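PDB 3K85: D-glycero-D-manno-heptose 1-phosphate kinase from Bacteroides thetaiotaomicron, which probably transfers a phosphate group from ATP to a sugar phosphate, D-glycero-D-manno-heptose 1-phosphate. Local coordinates for residues A8-L12 / G112-T118; A164-F169 / F331-A336; K158-Y162 / M172-Q176; Y40-T44 / T118-I123. All blocks are in the same frame, centred on the assembly; numbering follows the deposited sequence.

Contact 1 of 4, residues A8-L12 / G112-T118; sequences APLRL and GLGTSST
The extended strand 8-12 packs against the glycine-rich loop of a GHMP kinase and the first turn of helix 115-131. In this family the loop typically binds the nucleotide phosphates. The CA atoms of Ala8 and Thr118 are 5.9 Å apart, those of Arg11 and Leu113 5.3 Å. Ala8 points its CB toward the helix, 3.7 Å from Thr118 CG2. Pro9 points its CB away, but Pro9 O lies 3.0 Å from Thr118 OG1. Thr118 OG1 is also 3.2 Å from Gly114 O, so its single proton has two acceptors within reach. Leu10 (mt) sets CD2 3.6 Å from Thr115 CA and CB 3.9 Å from Leu113 CB. Gly114, at the N-cap position, has positive phi (74°). So has Gly112 (114°), where a CB would jam against the preceding carbonyl. Arg11 N donates to Leu113 O at 3.3 Å. With chi1 and chi2 both p, the Arg11 side chain folds over the loop. Arg11 NH1 donates to Gly112 O at 3.1 Å, and one guanidinium face lies over the Leu113-Gly114 peptide. NH2 forms a salt bridge with Asp160. Leu12 closes the far end, with its CD1 3.7 Å from Leu113 CD2.

Contact 2 of 4, residues A164-F169 / F331-A336; sequences AAFGGF and FIDDGA
Segment 164-169 is the last turn of helix 159-166, the glycine link that follows and the first residue of strand 169-175. Segment 331-336 is irregular and runs alongside in the reverse direction. The CA pairs are Ala165-Ala336 at 5.0 Å, Gly167-Gly335 at 3.5 Å and Gly168-Asp333 at 3.7 Å. Such closeness depends on glycine. A CB on Gly167 would clash with Gly335 N, and one on Gly335 with Phe166 C. Gly167 (phi 79°) and Gly168 (phi 81°) lead the chain out of the helix. At the helix end, Ala336 N donates to Ala164 O at 2.9 Å. Ala165 O is reached by a water at 2.8 Å, which also donates to Ala336 O at 3.1 Å. Gly168 N makes a weak bond to Ile332 O at 3.5 Å and also bonds Thr36. A second water lies 2.7 Å from Phe169 N, which donates to it, and 2.6 Å from Asp333 OD1. Asp333 OD2 forms a salt bridge with Lys186 of the second subunit. The apolar end is aromatic. Phe169 (chi1 -77°) turns its edge to the face of Phe331 (chi1 -73°), with centroids 4.8 Å apart, planes at 51° and Phe169 CZ 3.7 Å from Phe331 CG. The contact joins a helix of the GHMP kinase N-terminal domain to the returning C-terminal chain, just before strand 337-340 enters the sheet beside strand 4-15.

Contact 3 of 4, residues K158-Y162 / M172-Q176; sequences KQDQY and MEFLQ
No hydrogen bond crosses this contact; aromatic and apolar side chains make it. Segment 158-162 is the start of helix 159-166, with Lys158 at the N-cap position. Segment 172-176 lies on the later part of strand 169-175. The backbones stay well apart: the CA atoms of Lys158 and Phe174 are 8.2 Å apart, those of Gln159 and Met172 7.6 Å. Two strand residues, Met172 and Phe174, point their CB atoms toward the helix and fill this gap. Phe174 (chi1 -67°, chi2 -76°) directs its edge at the face of Tyr162 (chi1 -74°, chi2 -90°). This offset edge-to-face pair has centroids 5.9 Å apart and planes at 73°. Phe174 CE1 is 4.0 Å from Tyr162 CD2 and 3.5 Å from Lys158 CB. Phe174 CZ is 3.7 Å from Gln159 CA. Met172, a selenomethionine with chi1 m and chi2 t, places SE 3.9 Å from Gln159 O. The polar ends find partners elsewhere: Lys158 NZ bonds Asp20 O, and Gln159 OE1 bonds Asn34. The helix packs on the strand that follows it after a two-residue glycine link. Strands 30-37 and 179-185 flank strand 169-175 and add Ile32 and Val180 beside Phe174, while helix 137-151 brings Ser141 against Tyr162.

Contact 4 of 4, residues Y40-T44 / T118-I123; sequences YAYCT and TMVVCI
Strand 40-44 runs at 31° to helix 118-123, nearly in the same direction, with a signed crossing angle of -31°. The axes approach to 7.7 Å. This spacing is met by small side chains. The nearest CA pairs are Ala41-Met119 at 5.4 Å and Cys43-Ile123 at 6.2 Å. Ala41 and Cys43 point toward the helix, whereas Tyr42 between them points away and bonds Asp106 through its hydroxyl. Ala41 CB touches Thr118 CG2 at 3.6 Å, Met119 CE at 3.7 Å and Cys122 CB at 3.9 Å. Thr118 has chi1 m (-73°), which turns its OG1 to Pro9 on the next strand. The helix is the one that follows the glycine-rich loop of GHMP kinases. Here it lies on the mixed sheet of the N-terminal domain, which has the ribosomal protein S5 domain 2-like fold. Met119, a selenomethionine with chi1 t, chi2 p and chi3 p, starts sideways and curls back over the strand. Met119 CE reaches Tyr42 O at 4.0 Å. Cys122 takes chi1 t (-179°), so that SG is 3.2 Å from Ala41 O, 3.7 Å from Tyr42 C and 3.7 Å from Cys43 CB. Cys43, also t (167°), puts its own SG 4.4 Å from Ile123 CA. Ile123 (mt) points sideways and packs on Ile81 and Val84 of helix 79-91.

Contacts 1, 3 and 4 are buried, while contact 2 is partly exposed and reaches the second subunit. Contact 1 lies closest to the centre of the chain. Contacts 1 and 4 share Thr118 and helix 115-131, which they hold to the neighbouring strands 4-15 and 39-47. Contacts 2 and 3 use the two ends of helix 159-166. The chemistry follows the place. Contact 1 binds a loop by backbone and arginine hydrogen bonds, and contact 2 mixes glycine packing, waters and one ring pair. Contacts 3 and 4 are mainly apolar, the first with large rings, the second with mostly small residues and one selenomethionine. Arg11 and Asp160 link contacts 1 and 3 by a salt bridge.

Contact 1 of 4, residues A8-L12 / G112-T118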
loop_
_atom_site.group_PDB
_atom_site.type_symbol
_atom_site.label_atom_id
_atom_site.label_comp_id
_atom_site.label_asym_id
_atom_site.label_seq_id
_atom_site.Cartn_x
_atom_site.Cartn_y
_atom_site.Cartn_z
ATOM N N ALA A 8 2.158 20.505 0.989
ATOM C CA ALA A 8 1.814 19.363 0.151
ATOM C C ALA A 8 2.995 19.072 -0.749
ATOM O O ALA A 8 3.679 19.988 -1.198
ATOM C CB ALA A 8 0.568 19.674 -0.690
ATOM N N PRO A 9 3.249 17.791 -1.032
ATOM C CA PRO A 9 4.378 17.443 -1.890
ATOM C C PRO A 9 4.053 17.411 -3.378
ATOM O O PRO A 9 2.898 17.276 -3.780
ATOM C CB PRO A 9 4.787 16.072 -1.361
ATOM C CG PRO A 9 3.456 15.451 -1.060
ATOM C CD PRO A 9 2.685 16.589 -0.388
ATOM N N LEU A 10 5.094 17.550 -4.190
ATOM C CA LEU A 10 4.960 17.503 -5.636
ATOM C C LEU A 10 5.159 16.029 -5.930
ATOM O O LEU A 10 5.379 15.248 -5.012
ATOM C CB LEU A 10 6.042 18.347 -6.316
ATOM C CG LEU A 10 6.012 19.858 -6.037
ATOM C CD1 LEU A 10 7.297 20.482 -6.551
ATOM C CD2 LEU A 10 4.801 20.510 -6.705
ATOM N N ARG A 11 5.095 15.638 -7.192
ATOM C CA ARG A 11 5.233 14.230 -7.502
ATOM C C ARG A 11 5.948 13.946 -8.801
ATOM O O ARG A 11 6.117 14.822 -9.632
ATOM C CB ARG A 11 3.841 13.599 -7.540
ATOM C CG ARG A 11 2.912 14.219 -8.580
ATOM C CD ARG A 11 3.290 13.764 -9.982
ATOM N NE ARG A 11 2.496 14.400 -11.027
ATOM C CZ ARG A 11 3.026 14.971 -12.104
ATOM N NH1 ARG A 11 4.343 14.984 -12.259
ATOM N NH2 ARG A 11 2.249 15.515 -13.029
ATOM N N LEU A 12 6.361 12.697 -8.956
ATOM C CA LEU A 12 7.032 12.229 -10.152
ATOM C C LEU A 12 6.042 11.295 -10.822
ATOM O O LEU A 12 5.447 10.440 -10.160
ATOM C CB LEU A 12 8.279 11.437 -9.790
ATOM C CG LEU A 12 9.637 12.013 -10.158
ATOM C CD1 LEU A 12 9.653 13.523 -9.977
ATOM C CD2 LEU A 12 10.683 11.346 -9.276
ATOM N N GLY A 112 6.509 20.480 -14.240
ATOM C CA GLY A 112 6.015 19.199 -14.713
ATOM C C GLY A 112 5.956 18.246 -13.538
ATOM O O GLY A 112 6.120 17.035 -13.686
ATOM N N LEU A 113 5.721 18.818 -12.361
ATOM C CA LEU A 113 5.644 18.065 -11.118
ATOM C C LEU A 113 4.297 18.286 -10.459
ATOM O O LEU A 113 4.110 17.930 -9.298
ATOM C CB LEU A 113 6.744 18.528 -10.165
ATOM C CG LEU A 113 8.177 18.414 -10.678
ATOM C CD1 LEU A 113 9.105 19.209 -9.784
ATOM C CD2 LEU A 113 8.581 16.950 -10.719
ATOM N N GLY A 114 3.373 18.890 -11.202
ATOM C CA GLY A 114 2.044 19.172 -10.686
ATOM C C GLY A 114 1.994 20.319 -9.685
ATOM O O GLY A 114 1.179 20.294 -8.756
ATOM N N THR A 115 2.843 21.327 -9.882
ATOM C CA THR A 115 2.914 22.479 -8.982
ATOM C C THR A 115 1.577 23.072 -8.597
ATOM O O THR A 115 1.266 23.224 -7.414
ATOM C CB THR A 115 3.742 23.628 -9.579
ATOM O OG1 THR A 115 5.094 23.198 -9.774
ATOM C CG2 THR A 115 3.731 24.825 -8.635
ATOM N N SER A 116 0.795 23.414 -9.610
ATOM C CA SER A 116 -0.517 24.017 -9.420
ATOM C C SER A 116 -1.460 23.174 -8.554
ATOM O O SER A 116 -1.996 23.648 -7.550
ATOM C CB SER A 116 -1.147 24.273 -10.795
ATOM O OG SER A 116 -2.333 25.039 -10.685
ATOM N N SER A 117 -1.668 21.924 -8.942
ATOM C CA SER A 117 -2.554 21.055 -8.176
ATOM C C SER A 117 -2.041 20.873 -6.744
ATOM O O SER A 117 -2.811 20.878 -5.785
ATOM C CB SER A 117 -2.668 19.707 -8.879
ATOM O OG SER A 117 -3.096 19.887 -10.221
ATOM N N THR A 118 -0.730 20.726 -6.599
ATOM C CA THR A 118 -0.154 20.557 -5.278
ATOM C C THR A 118 -0.485 21.766 -4.424
ATOM O O THR A 118 -0.901 21.612 -3.266
ATOM C CB THR A 118 1.366 20.368 -5.358
ATOM O OG1 THR A 118 1.647 19.061 -5.865
ATOM C CG2 THR A 118 2.008 20.525 -3.994
#

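Contact 2 of 4, residues A164-F169 / F331-A336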
loop_
_atom_site.group_PDB
_atom_site.type_symbol
_atom_site.label_atom_id
_atom_site.label_comp_id
_atom_site.label_asym_id
_atom_site.label_seq_id
_atom_site.Cartn_x
_atom_site.Cartn_y
_atom_site.Cartn_z
ATOM N N ALA A 164 -0.964 14.682 -4.499
ATOM C CA ALA A 164 -0.712 15.672 -3.465
ATOM C C ALA A 164 -1.433 15.393 -2.153
ATOM O O ALA A 164 -0.838 15.507 -1.078
ATOM C CB ALA A 164 -1.082 17.063 -3.976
ATOM N N ALA A 165 -2.710 15.028 -2.234
ATOM C CA ALA A 165 -3.498 14.769 -1.033
ATOM C C ALA A 165 -3.230 13.425 -0.355
ATOM O O ALA A 165 -3.323 13.318 0.873
ATOM C CB ALA A 165 -5.004 14.903 -1.355
ATOM N N PHE A 166 -2.904 12.408 -1.150
ATOM C CA PHE A 166 -2.651 11.069 -0.618
ATOM C C PHE A 166 -1.222 10.802 -0.162
ATOM O O PHE A 166 -1.029 10.274 0.931
ATOM C CB PHE A 166 -3.098 10.016 -1.635
ATOM C CG PHE A 166 -4.592 9.842 -1.691
ATOM C CD1 PHE A 166 -5.221 8.816 -0.976
ATOM C CD2 PHE A 166 -5.383 10.728 -2.430
ATOM C CE1 PHE A 166 -6.614 8.673 -1.001
ATOM C CE2 PHE A 166 -6.772 10.596 -2.462
ATOM C CZ PHE A 166 -7.393 9.563 -1.744
ATOM N N GLY A 167 -0.233 11.154 -0.986
ATOM C CA GLY A 167 1.161 10.944 -0.621
ATOM C C GLY A 167 1.659 9.523 -0.809
ATOM O O GLY A 167 0.857 8.581 -0.858
ATOM N N GLY A 168 2.982 9.377 -0.922
ATOM C CA GLY A 168 3.617 8.073 -1.100
ATOM C C GLY A 168 3.602 7.526 -2.523
ATOM O O GLY A 168 3.479 8.290 -3.478
ATOM N N PHE A 169 3.776 6.207 -2.663
ATOM C CA PHE A 169 3.715 5.534 -3.966
ATOM C C PHE A 169 2.258 5.050 -4.133
ATOM O O PHE A 169 1.774 4.204 -3.371
ATOM C CB PHE A 169 4.652 4.322 -4.015
ATOM C CG PHE A 169 6.097 4.674 -4.205
ATOM C CD1 PHE A 169 6.736 4.413 -5.413
ATOM C CD2 PHE A 169 6.817 5.290 -3.183
ATOM C CE1 PHE A 169 8.073 4.768 -5.601
ATOM C CE2 PHE A 169 8.157 5.648 -3.364
ATOM C CZ PHE A 169 8.781 5.388 -4.572
ATOM N N PHE A 331 12.017 10.627 -2.150
ATOM C CA PHE A 331 10.609 10.269 -2.151
ATOM C C PHE A 331 10.077 10.528 -0.754
ATOM O O PHE A 331 10.781 10.302 0.227
ATOM C CB PHE A 331 10.448 8.795 -2.498
ATOM C CG PHE A 331 10.698 8.489 -3.938
ATOM C CD1 PHE A 331 9.819 8.940 -4.919
ATOM C CD2 PHE A 331 11.808 7.750 -4.318
ATOM C CE1 PHE A 331 10.039 8.657 -6.258
ATOM C CE2 PHE A 331 12.043 7.459 -5.653
ATOM C CZ PHE A 331 11.158 7.911 -6.627
ATOM N N ILE A 332 8.851 11.022 -0.655
ATOM C CA ILE A 332 8.272 11.279 0.653
ATOM C C ILE A 332 6.982 10.464 0.705
ATOM O O ILE A 332 6.206 10.464 -0.251
ATOM C CB ILE A 332 8.021 12.807 0.861
ATOM C CG1 ILE A 332 7.481 13.068 2.265
ATOM C CG2 ILE A 332 7.055 13.332 -0.168
ATOM C CD1 ILE A 332 8.457 12.677 3.379
ATOM N N ASP A 333 6.755 9.751 1.805
ATOM C CA ASP A 333 5.571 8.899 1.917
ATOM C C ASP A 333 4.287 9.557 2.393
ATOM O O ASP A 333 3.215 8.961 2.286
ATOM C CB ASP A 333 5.849 7.703 2.827
ATOM C CG ASP A 333 4.712 6.685 2.805
ATOM O OD1 ASP A 333 4.548 6.002 1.771
ATOM O OD2 ASP A 333 3.974 6.577 3.813
ATOM N N ASP A 334 4.382 10.774 2.913
ATOM C CA ASP A 334 3.205 11.467 3.411
ATOM C C ASP A 334 2.551 12.388 2.396
ATOM O O ASP A 334 3.196 12.894 1.486
ATOM C CB ASP A 334 3.570 12.267 4.663
ATOM C CG ASP A 334 3.658 11.398 5.902
ATOM O OD1 ASP A 334 3.990 10.196 5.767
ATOM O OD2 ASP A 334 3.405 11.924 7.011
ATOM N N GLY A 335 1.256 12.595 2.556
ATOM C CA GLY A 335 0.543 13.482 1.667
ATOM C C GLY A 335 0.416 14.821 2.363
ATOM O O GLY A 335 1.037 15.055 3.396
ATOM N N ALA A 336 -0.404 15.695 1.804
ATOM C CA ALA A 336 -0.620 17.020 2.359
ATOM C C ALA A 336 -1.138 16.985 3.795
ATOM O O ALA A 336 -1.953 16.137 4.155
ATOM C CB ALA A 336 -1.605 17.780 1.476
HETATM O O HOH W 1 -2.337 13.129 3.446
HETATM O O HOH W 2 4.152 4.748 -0.467
#

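Contact 3 of 4, residues K158-Y162 / M172-Q176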
loop_
_atom_site.group_PDB
_atom_site.type_symbol
_atom_site.label_atom_id
_atom_site.label_comp_id
_atom_site.label_asym_id
_atom_site.label_seq_id
_atom_site.Cartn_x
_atom_site.Cartn_y
_atom_site.Cartn_z
ATOM N N LYS A 158 -5.838 14.134 -13.771
ATOM C CA LYS A 158 -6.333 14.023 -12.404
ATOM C C LYS A 158 -5.290 13.501 -11.423
ATOM O O LYS A 158 -5.406 13.704 -10.217
ATOM C CB LYS A 158 -7.548 13.090 -12.367
ATOM C CG LYS A 158 -8.585 13.350 -13.462
ATOM C CD LYS A 158 -9.642 12.254 -13.484
ATOM C CE LYS A 158 -10.601 12.391 -14.679
ATOM N NZ LYS A 158 -9.956 12.099 -16.000
ATOM N N GLN A 159 -4.267 12.836 -11.933
ATOM C CA GLN A 159 -3.261 12.264 -11.056
ATOM C C GLN A 159 -2.644 13.237 -10.043
ATOM O O GLN A 159 -2.447 12.872 -8.877
ATOM C CB GLN A 159 -2.166 11.570 -11.877
ATOM C CG GLN A 159 -1.234 12.488 -12.639
ATOM C CD GLN A 159 0.010 11.762 -13.087
ATOM O OE1 GLN A 159 0.656 11.080 -12.290
ATOM N NE2 GLN A 159 0.359 11.900 -14.362
ATOM N N ASP A 160 -2.376 14.469 -10.479
ATOM C CA ASP A 160 -1.776 15.501 -9.632
ATOM C C ASP A 160 -2.535 15.825 -8.356
ATOM O O ASP A 160 -1.944 15.894 -7.281
ATOM C CB ASP A 160 -1.589 16.804 -10.417
ATOM C CG ASP A 160 -0.646 16.647 -11.587
ATOM O OD1 ASP A 160 -0.136 15.521 -11.805
ATOM O OD2 ASP A 160 -0.419 17.656 -12.291
ATOM N N GLN A 161 -3.835 16.048 -8.458
ATOM C CA GLN A 161 -4.592 16.371 -7.255
ATOM C C GLN A 161 -4.541 15.240 -6.225
ATOM O O GLN A 161 -4.339 15.474 -5.030
ATOM C CB GLN A 161 -6.059 16.679 -7.591
ATOM C CG GLN A 161 -6.292 18.019 -8.288
ATOM C CD GLN A 161 -6.038 17.973 -9.787
ATOM O OE1 GLN A 161 -5.470 17.019 -10.314
ATOM N NE2 GLN A 161 -6.465 19.023 -10.481
ATOM N N TYR A 162 -4.711 14.012 -6.698
ATOM C CA TYR A 162 -4.723 12.859 -5.807
ATOM C C TYR A 162 -3.363 12.555 -5.192
ATOM O O TYR A 162 -3.280 12.180 -4.016
ATOM C CB TYR A 162 -5.263 11.634 -6.556
ATOM C CG TYR A 162 -6.759 11.682 -6.775
ATOM C CD1 TYR A 162 -7.633 11.134 -5.839
ATOM C CD2 TYR A 162 -7.303 12.346 -7.875
ATOM C CE1 TYR A 162 -9.015 11.251 -5.982
ATOM C CE2 TYR A 162 -8.696 12.473 -8.027
ATOM C CZ TYR A 162 -9.539 11.927 -7.074
ATOM O OH TYR A 162 -10.907 12.099 -7.170
HETATM N N MSE A 172 -3.153 4.475 -9.034
HETATM C CA MSE A 172 -4.499 5.012 -9.144
HETATM C C MSE A 172 -5.270 4.480 -10.332
HETATM O O MSE A 172 -4.735 4.336 -11.437
HETATM C CB MSE A 172 -4.435 6.537 -9.228
HETATM C CG MSE A 172 -3.384 7.142 -8.312
HETATM SE SE MSE A 172 -3.354 9.074 -8.291
HETATM C CE MSE A 172 -3.078 9.334 -6.370
ATOM N N GLU A 173 -6.541 4.188 -10.090
ATOM C CA GLU A 173 -7.418 3.686 -11.131
ATOM C C GLU A 173 -8.434 4.777 -11.409
ATOM O O GLU A 173 -9.251 5.104 -10.555
ATOM C CB GLU A 173 -8.109 2.403 -10.661
ATOM C CG GLU A 173 -7.176 1.202 -10.622
ATOM C CD GLU A 173 -7.790 -0.019 -9.949
ATOM O OE1 GLU A 173 -7.775 -0.091 -8.700
ATOM O OE2 GLU A 173 -8.295 -0.912 -10.671
ATOM N N PHE A 174 -8.336 5.373 -12.590
ATOM C CA PHE A 174 -9.253 6.421 -13.008
ATOM C C PHE A 174 -10.200 5.702 -13.947
ATOM O O PHE A 174 -10.008 5.659 -15.169
ATOM C CB PHE A 174 -8.486 7.531 -13.717
ATOM C CG PHE A 174 -7.549 8.276 -12.807
ATOM C CD1 PHE A 174 -8.042 9.206 -11.894
ATOM C CD2 PHE A 174 -6.183 8.005 -12.818
ATOM C CE1 PHE A 174 -7.194 9.856 -11.004
ATOM C CE2 PHE A 174 -5.321 8.649 -11.928
ATOM C CZ PHE A 174 -5.828 9.576 -11.019
ATOM N N LEU A 175 -11.211 5.108 -13.331
ATOM C CA LEU A 175 -12.212 4.316 -14.013
ATOM C C LEU A 175 -13.147 5.101 -14.918
ATOM O O LEU A 175 -13.216 6.331 -14.863
ATOM C CB LEU A 175 -13.014 3.543 -12.966
ATOM C CG LEU A 175 -12.099 2.736 -12.034
ATOM C CD1 LEU A 175 -12.868 2.242 -10.821
ATOM C CD2 LEU A 175 -11.488 1.581 -12.811
ATOM N N GLN A 176 -13.849 4.361 -15.774
ATOM C CA GLN A 176 -14.817 4.935 -16.697
ATOM C C GLN A 176 -15.909 5.527 -15.810
ATOM O O GLN A 176 -16.044 5.121 -14.652
ATOM C CB GLN A 176 -15.378 3.821 -17.582
ATOM C CG GLN A 176 -14.301 3.084 -18.373
ATOM C CD GLN A 176 -14.697 1.665 -18.744
ATOM O OE1 GLN A 176 -14.769 0.783 -17.885
ATOM N NE2 GLN A 176 -14.957 1.441 -20.028
#

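Contact 4 of 4, residues Y40-T44 / T118-I123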
loop_
_atom_site.group_PDB
_atom_site.type_symbol
_atom_site.label_atom_id
_atom_site.label_comp_id
_atom_site.label_asym_id
_atom_site.label_seq_id
_atom_site.Cartn_x
_atom_site.Cartn_y
_atom_site.Cartn_z
ATOM N N TYR A 40 7.939 20.729 -1.855
ATOM C CA TYR A 40 6.601 21.105 -1.433
ATOM C C TYR A 40 6.014 22.462 -1.807
ATOM O O TYR A 40 6.652 23.301 -2.443
ATOM C CB TYR A 40 6.538 20.998 0.087
ATOM C CG TYR A 40 7.033 19.690 0.665
ATOM C CD1 TYR A 40 6.135 18.655 0.971
ATOM C CD2 TYR A 40 8.392 19.504 0.977
ATOM C CE1 TYR A 40 6.570 17.475 1.584
ATOM C CE2 TYR A 40 8.838 18.324 1.589
ATOM C CZ TYR A 40 7.914 17.315 1.892
ATOM O OH TYR A 40 8.322 16.159 2.526
ATOM N N ALA A 41 4.769 22.641 -1.360
ATOM C CA ALA A 41 3.994 23.865 -1.504
ATOM C C ALA A 41 3.679 24.160 -0.045
ATOM O O ALA A 41 3.283 23.258 0.695
ATOM C CB ALA A 41 2.697 23.602 -2.282
ATOM N N TYR A 42 3.862 25.394 0.395
ATOM C CA TYR A 42 3.586 25.692 1.792
ATOM C C TYR A 42 2.567 26.791 1.839
ATOM O O TYR A 42 2.429 27.557 0.903
ATOM C CB TYR A 42 4.846 26.160 2.531
ATOM C CG TYR A 42 6.065 25.293 2.301
ATOM C CD1 TYR A 42 6.581 24.469 3.316
ATOM C CD2 TYR A 42 6.724 25.314 1.077
ATOM C CE1 TYR A 42 7.737 23.694 3.099
ATOM C CE2 TYR A 42 7.865 24.547 0.853
ATOM C CZ TYR A 42 8.370 23.742 1.857
ATOM O OH TYR A 42 9.487 22.975 1.583
ATOM N N CYS A 43 1.854 26.868 2.946
ATOM C CA CYS A 43 0.852 27.890 3.105
ATOM C C CYS A 43 0.594 28.077 4.582
ATOM O O CYS A 43 0.551 27.109 5.336
ATOM C CB CYS A 43 -0.446 27.478 2.394
ATOM S SG CYS A 43 -1.892 28.500 2.819
ATOM N N THR A 44 0.483 29.323 5.015
ATOM C CA THR A 44 0.149 29.563 6.403
ATOM C C THR A 44 -0.978 30.567 6.391
ATOM O O THR A 44 -0.984 31.503 5.588
ATOM C CB THR A 44 1.340 30.075 7.243
ATOM O OG1 THR A 44 0.895 31.149 8.081
ATOM C CG2 THR A 44 2.480 30.520 6.358
ATOM N N THR A 118 -0.730 20.726 -6.599
ATOM C CA THR A 118 -0.154 20.557 -5.278
ATOM C C THR A 118 -0.485 21.766 -4.424
ATOM O O THR A 118 -0.901 21.612 -3.266
ATOM C CB THR A 118 1.366 20.368 -5.358
ATOM O OG1 THR A 118 1.647 19.061 -5.865
ATOM C CG2 THR A 118 2.008 20.525 -3.994
HETATM N N MSE A 119 -0.338 22.964 -4.993
HETATM C CA MSE A 119 -0.628 24.191 -4.245
HETATM C C MSE A 119 -2.100 24.340 -3.863
HETATM O O MSE A 119 -2.417 24.807 -2.756
HETATM C CB MSE A 119 -0.169 25.430 -5.022
HETATM C CG MSE A 119 -0.533 26.753 -4.335
HETATM SE SE MSE A 119 0.180 26.959 -2.521
HETATM C CE MSE A 119 2.051 27.137 -3.029
ATOM N N VAL A 120 -2.998 23.970 -4.776
ATOM C CA VAL A 120 -4.436 24.038 -4.492
ATOM C C VAL A 120 -4.735 23.105 -3.305
ATOM O O VAL A 120 -5.449 23.477 -2.372
ATOM C CB VAL A 120 -5.282 23.590 -5.720
ATOM C CG1 VAL A 120 -6.747 23.420 -5.316
ATOM C CG2 VAL A 120 -5.166 24.618 -6.838
ATOM N N VAL A 121 -4.171 21.901 -3.331
ATOM C CA VAL A 121 -4.371 20.960 -2.233
ATOM C C VAL A 121 -3.839 21.572 -0.942
ATOM O O VAL A 121 -4.514 21.579 0.081
ATOM C CB VAL A 121 -3.634 19.614 -2.492
ATOM C CG1 VAL A 121 -3.766 18.678 -1.261
ATOM C CG2 VAL A 121 -4.207 18.950 -3.751
ATOM N N CYS A 122 -2.624 22.101 -0.998
ATOM C CA CYS A 122 -2.019 22.724 0.168
ATOM C C CYS A 122 -2.923 23.818 0.728
ATOM O O CYS A 122 -3.208 23.855 1.921
ATOM C CB CYS A 122 -0.649 23.316 -0.203
ATOM S SG CYS A 122 0.184 24.081 1.191
ATOM N N ILE A 123 -3.381 24.716 -0.139
ATOM C CA ILE A 123 -4.257 25.791 0.314
ATOM C C ILE A 123 -5.517 25.205 0.940
ATOM O O ILE A 123 -5.957 25.655 2.005
ATOM C CB ILE A 123 -4.638 26.732 -0.846
ATOM C CG1 ILE A 123 -3.376 27.397 -1.404
ATOM C CG2 ILE A 123 -5.619 27.779 -0.363
ATOM C CD1 ILE A 123 -3.631 28.221 -2.643
#